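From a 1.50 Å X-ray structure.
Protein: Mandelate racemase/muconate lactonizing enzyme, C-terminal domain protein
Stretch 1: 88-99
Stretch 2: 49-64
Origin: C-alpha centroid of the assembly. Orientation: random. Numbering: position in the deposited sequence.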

# COMPACT_ATOMS: atom_id res chain seq x y z
N GLU B 88 14.25 -13.14 22.91
CA GLU B 88 13.07 -13.99 22.76
C GLU B 88 13.26 -15.36 23.40
O GLU B 88 14.28 -16.02 23.20
CB GLU B 88 12.75 -14.23 21.29
CG GLU B 88 12.29 -13.01 20.50
CD GLU B 88 13.44 -12.29 19.82
OE1 GLU B 88 14.58 -12.33 20.33
OE2 GLU B 88 13.19 -11.65 18.77
N GLY B 89 12.24 -15.81 24.13
CA GLY B 89 12.22 -17.18 24.64
C GLY B 89 12.91 -17.28 25.99
O GLY B 89 12.35 -16.93 27.01
N ILE B 90 14.14 -17.77 25.98
CA ILE B 90 14.84 -18.03 27.24
C ILE B 90 14.93 -16.80 28.15
O ILE B 90 14.57 -16.85 29.33
CB ILE B 90 16.25 -18.59 26.96
CG1 ILE B 90 16.13 -20.03 26.41
CG2 ILE B 90 17.09 -18.60 28.24
CD1 ILE B 90 17.38 -20.53 25.71
N ALA B 91 15.41 -15.68 27.60
CA ALA B 91 15.60 -14.49 28.41
C ALA B 91 14.29 -13.82 28.78
O ALA B 91 14.12 -13.38 29.92
CB ALA B 91 16.57 -13.51 27.74
N THR B 92 13.34 -13.72 27.84
CA THR B 92 12.07 -13.11 28.21
C THR B 92 11.32 -13.93 29.27
O THR B 92 10.64 -13.34 30.10
CB THR B 92 11.15 -12.81 27.00
OG1 THR B 92 10.89 -14.01 26.25
CG2 THR B 92 11.80 -11.76 26.08
N ALA B 93 11.44 -15.26 29.24
CA ALA B 93 10.80 -16.09 30.28
C ALA B 93 11.47 -15.90 31.64
O ALA B 93 10.78 -15.86 32.66
CB ALA B 93 10.79 -17.56 29.89
N ALA B 94 12.80 -15.78 31.65
CA ALA B 94 13.52 -15.46 32.88
C ALA B 94 13.05 -14.14 33.49
O ALA B 94 12.79 -14.05 34.69
CB ALA B 94 15.01 -15.42 32.60
N LEU B 95 12.93 -13.13 32.64
CA LEU B 95 12.45 -11.81 33.06
C LEU B 95 10.99 -11.86 33.53
O LEU B 95 10.65 -11.27 34.57
CB LEU B 95 12.63 -10.79 31.94
CG LEU B 95 14.09 -10.46 31.63
CD1 LEU B 95 14.21 -9.80 30.26
CD2 LEU B 95 14.68 -9.56 32.71
N ALA B 96 10.14 -12.59 32.79
CA ALA B 96 8.73 -12.76 33.17
C ALA B 96 8.62 -13.38 34.56
O ALA B 96 7.83 -12.92 35.37
CB ALA B 96 8.01 -13.64 32.16
N ALA B 97 9.41 -14.43 34.81
CA ALA B 97 9.36 -15.11 36.11
C ALA B 97 9.70 -14.14 37.25
O ALA B 97 9.04 -14.15 38.30
CB ALA B 97 10.31 -16.29 36.10
N CYS B 98 10.72 -13.31 37.04
CA CYS B 98 11.11 -12.35 38.07
C CYS B 98 10.05 -11.28 38.27
O CYS B 98 9.79 -10.88 39.40
CB CYS B 98 12.47 -11.72 37.76
SG CYS B 98 13.84 -12.91 37.81
N ASP B 99 9.42 -10.82 37.18
CA ASP B 99 8.34 -9.86 37.28
C ASP B 99 7.19 -10.39 38.12
O ASP B 99 6.66 -9.69 38.99
CB ASP B 99 7.82 -9.50 35.90
CG ASP B 99 6.71 -8.47 35.95
OD1 ASP B 99 7.02 -7.26 36.02
OD2 ASP B 99 5.54 -8.86 35.95
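Stretch 2, residues 49-64: IASLGVVARDIAPFLE

Small side chains let helices pack closely, and the pair formed by residues 49-63 and 90-99 illustrates the principle well. The axes approach to 8.2 Å and cross at -62°, so the two N-to-C directions diverge steeply while keeping a parallel component. The contact begins near the N-terminal end of both helices. I49 lies out of reach, but A50 points toward helix 90-99, and its CB meets I90 CD1 at 3.6 Å.

One residue on, the backbones are at their nearest, with the CA atoms of S51 and I90 4.8 Å apart. S51, with chi1 in the m well, donates a hydrogen bond from OG to I90 O at 2.7 Å. That carbonyl also accepts the helical bond from A94 N, so the serine adds a second donor to an oxygen already engaged in its own helix. The same OG lies 3.6 Å from A93 CB.

L52 and G53 make no contact, and the next turn returns to the interface with two valines. V54 CG2 lies 4.0 Å from I90 CG2, while V54 CG1 is 4.0 Å from A94 CB. V55 CG2 approaches A94 CB at 3.7 Å, and V55 CG1 rests 4.2 Å from C98 SG. Together S51, V54, V55 and I59 form the hole into which A94 fits as a knob, its single methyl set among them.

From V55 to I59 the helix widens into a pi-type turn. At its end, I59 points toward the partner: CD1 lies 3.9 Å from A94 CB and 4.0 Å from L95 CD2, and CG2 is 3.8 Å from C98 SG. Beyond the kink at P61 and F62, where the regular i-4 bonds are missing (P61 has no N-H to donate, and F62 N reaches I59 O only through a weak bond of 2.9 Å), L63 closes the contact, its CD1 4.2 Å from C98 SG. E64 then leaves helical geometry.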

# COMPACT_ATOMS: atom_id res chain seq x y z
N ILE B 49 15.41 -24.87 31.95
CA ILE B 49 16.72 -24.86 32.60
C ILE B 49 17.58 -23.68 32.14
O ILE B 49 18.22 -23.02 32.96
CB ILE B 49 17.46 -26.20 32.39
CG1 ILE B 49 16.59 -27.39 32.85
CG2 ILE B 49 18.82 -26.18 33.10
CD1 ILE B 49 16.16 -27.36 34.29
N ALA B 50 17.54 -23.39 30.85
CA ALA B 50 18.29 -22.25 30.34
C ALA B 50 17.78 -20.94 30.96
O ALA B 50 18.58 -20.10 31.39
CB ALA B 50 18.24 -22.19 28.81
N SER B 51 16.45 -20.78 31.04
CA SER B 51 15.91 -19.58 31.70
C SER B 51 16.33 -19.47 33.17
O SER B 51 16.68 -18.40 33.65
CB SER B 51 14.38 -19.51 31.60
OG SER B 51 13.97 -19.28 30.26
N LEU B 52 16.31 -20.60 33.88
CA LEU B 52 16.74 -20.62 35.27
C LEU B 52 18.22 -20.26 35.42
O LEU B 52 18.58 -19.55 36.37
CB LEU B 52 16.44 -21.99 35.89
CG LEU B 52 14.96 -22.36 36.06
CD1 LEU B 52 14.86 -23.78 36.61
CD2 LEU B 52 14.21 -21.38 36.96
N GLY B 53 19.05 -20.71 34.49
CA GLY B 53 20.46 -20.33 34.47
C GLY B 53 20.66 -18.84 34.25
O GLY B 53 21.52 -18.21 34.88
N VAL B 54 19.85 -18.24 33.38
CA VAL B 54 19.92 -16.80 33.15
C VAL B 54 19.49 -16.05 34.41
O VAL B 54 20.11 -15.06 34.80
CB VAL B 54 19.10 -16.40 31.90
CG1 VAL B 54 18.92 -14.89 31.82
CG2 VAL B 54 19.78 -16.91 30.63
N VAL B 55 18.44 -16.53 35.09
CA VAL B 55 18.07 -15.93 36.39
C VAL B 55 19.26 -15.98 37.37
O VAL B 55 19.65 -14.96 37.93
CB VAL B 55 16.82 -16.61 37.00
CG1 VAL B 55 16.54 -16.08 38.41
CG2 VAL B 55 15.60 -16.38 36.12
N ALA B 56 19.83 -17.17 37.57
CA ALA B 56 20.88 -17.36 38.57
C ALA B 56 22.15 -16.57 38.25
O ALA B 56 22.74 -15.95 39.14
CB ALA B 56 21.20 -18.84 38.72
N ARG B 57 22.58 -16.58 36.99
CA ARG B 57 23.86 -15.97 36.64
C ARG B 57 23.75 -14.48 36.36
O ARG B 57 24.64 -13.71 36.71
CB ARG B 57 24.46 -16.63 35.40
CG ARG B 57 24.97 -18.05 35.55
CD ARG B 57 25.77 -18.46 34.32
NE ARG B 57 24.99 -18.33 33.08
CZ ARG B 57 24.10 -19.22 32.66
NH1 ARG B 57 23.88 -20.34 33.35
NH2 ARG B 57 23.43 -19.02 31.54
N ASP B 58 22.67 -14.08 35.69
CA ASP B 58 22.58 -12.74 35.12
C ASP B 58 21.68 -11.79 35.90
O ASP B 58 22.03 -10.61 36.09
CB ASP B 58 22.17 -12.80 33.65
CG ASP B 58 23.06 -13.71 32.82
OD1 ASP B 58 24.29 -13.77 33.07
OD2 ASP B 58 22.54 -14.38 31.91
N ILE B 59 20.53 -12.28 36.34
CA ILE B 59 19.51 -11.41 36.94
C ILE B 59 19.63 -11.31 38.45
O ILE B 59 19.66 -10.20 39.00
CB ILE B 59 18.09 -11.85 36.52
CG1 ILE B 59 17.96 -11.85 34.99
CG2 ILE B 59 17.04 -10.94 37.15
CD1 ILE B 59 16.69 -12.50 34.48
N ALA B 60 19.71 -12.46 39.12
CA ALA B 60 19.78 -12.51 40.58
C ALA B 60 20.83 -11.57 41.20
O ALA B 60 20.49 -10.82 42.12
CB ALA B 60 19.98 -13.95 41.06
N PRO B 61 22.09 -11.58 40.71
CA PRO B 61 23.08 -10.71 41.35
C PRO B 61 22.71 -9.23 41.24
O PRO B 61 23.09 -8.44 42.10
CB PRO B 61 24.38 -10.98 40.56
CG PRO B 61 24.17 -12.29 39.89
CD PRO B 61 22.70 -12.44 39.66
N PHE B 62 21.97 -8.87 40.20
CA PHE B 62 21.56 -7.48 40.00
C PHE B 62 20.38 -7.09 40.90
O PHE B 62 20.34 -5.98 41.42
CB PHE B 62 21.22 -7.23 38.53
CG PHE B 62 20.60 -5.89 38.28
CD1 PHE B 62 21.40 -4.74 38.24
CD2 PHE B 62 19.22 -5.76 38.10
CE1 PHE B 62 20.83 -3.49 38.01
CE2 PHE B 62 18.65 -4.52 37.87
CZ PHE B 62 19.45 -3.38 37.83
N LEU B 63 19.42 -7.99 41.07
CA LEU B 63 18.24 -7.69 41.88
C LEU B 63 18.49 -7.68 43.38
O LEU B 63 17.82 -6.96 44.11
CB LEU B 63 17.13 -8.71 41.60
CG LEU B 63 16.53 -8.71 40.20
CD1 LEU B 63 15.45 -9.79 40.15
CD2 LEU B 63 15.94 -7.34 39.88
N GLU B 64 19.43 -8.51 43.83
CA GLU B 64 19.68 -8.62 45.27
C GLU B 64 20.19 -7.27 45.79
O GLU B 64 21.12 -6.70 45.22
CB GLU B 64 20.59 -9.83 45.57
CG GLU B 64 19.84 -11.16 45.39
CD GLU B 64 20.72 -12.40 45.37
OE1 GLU B 64 21.96 -12.26 45.41
OE2 GLU B 64 20.16 -13.52 45.31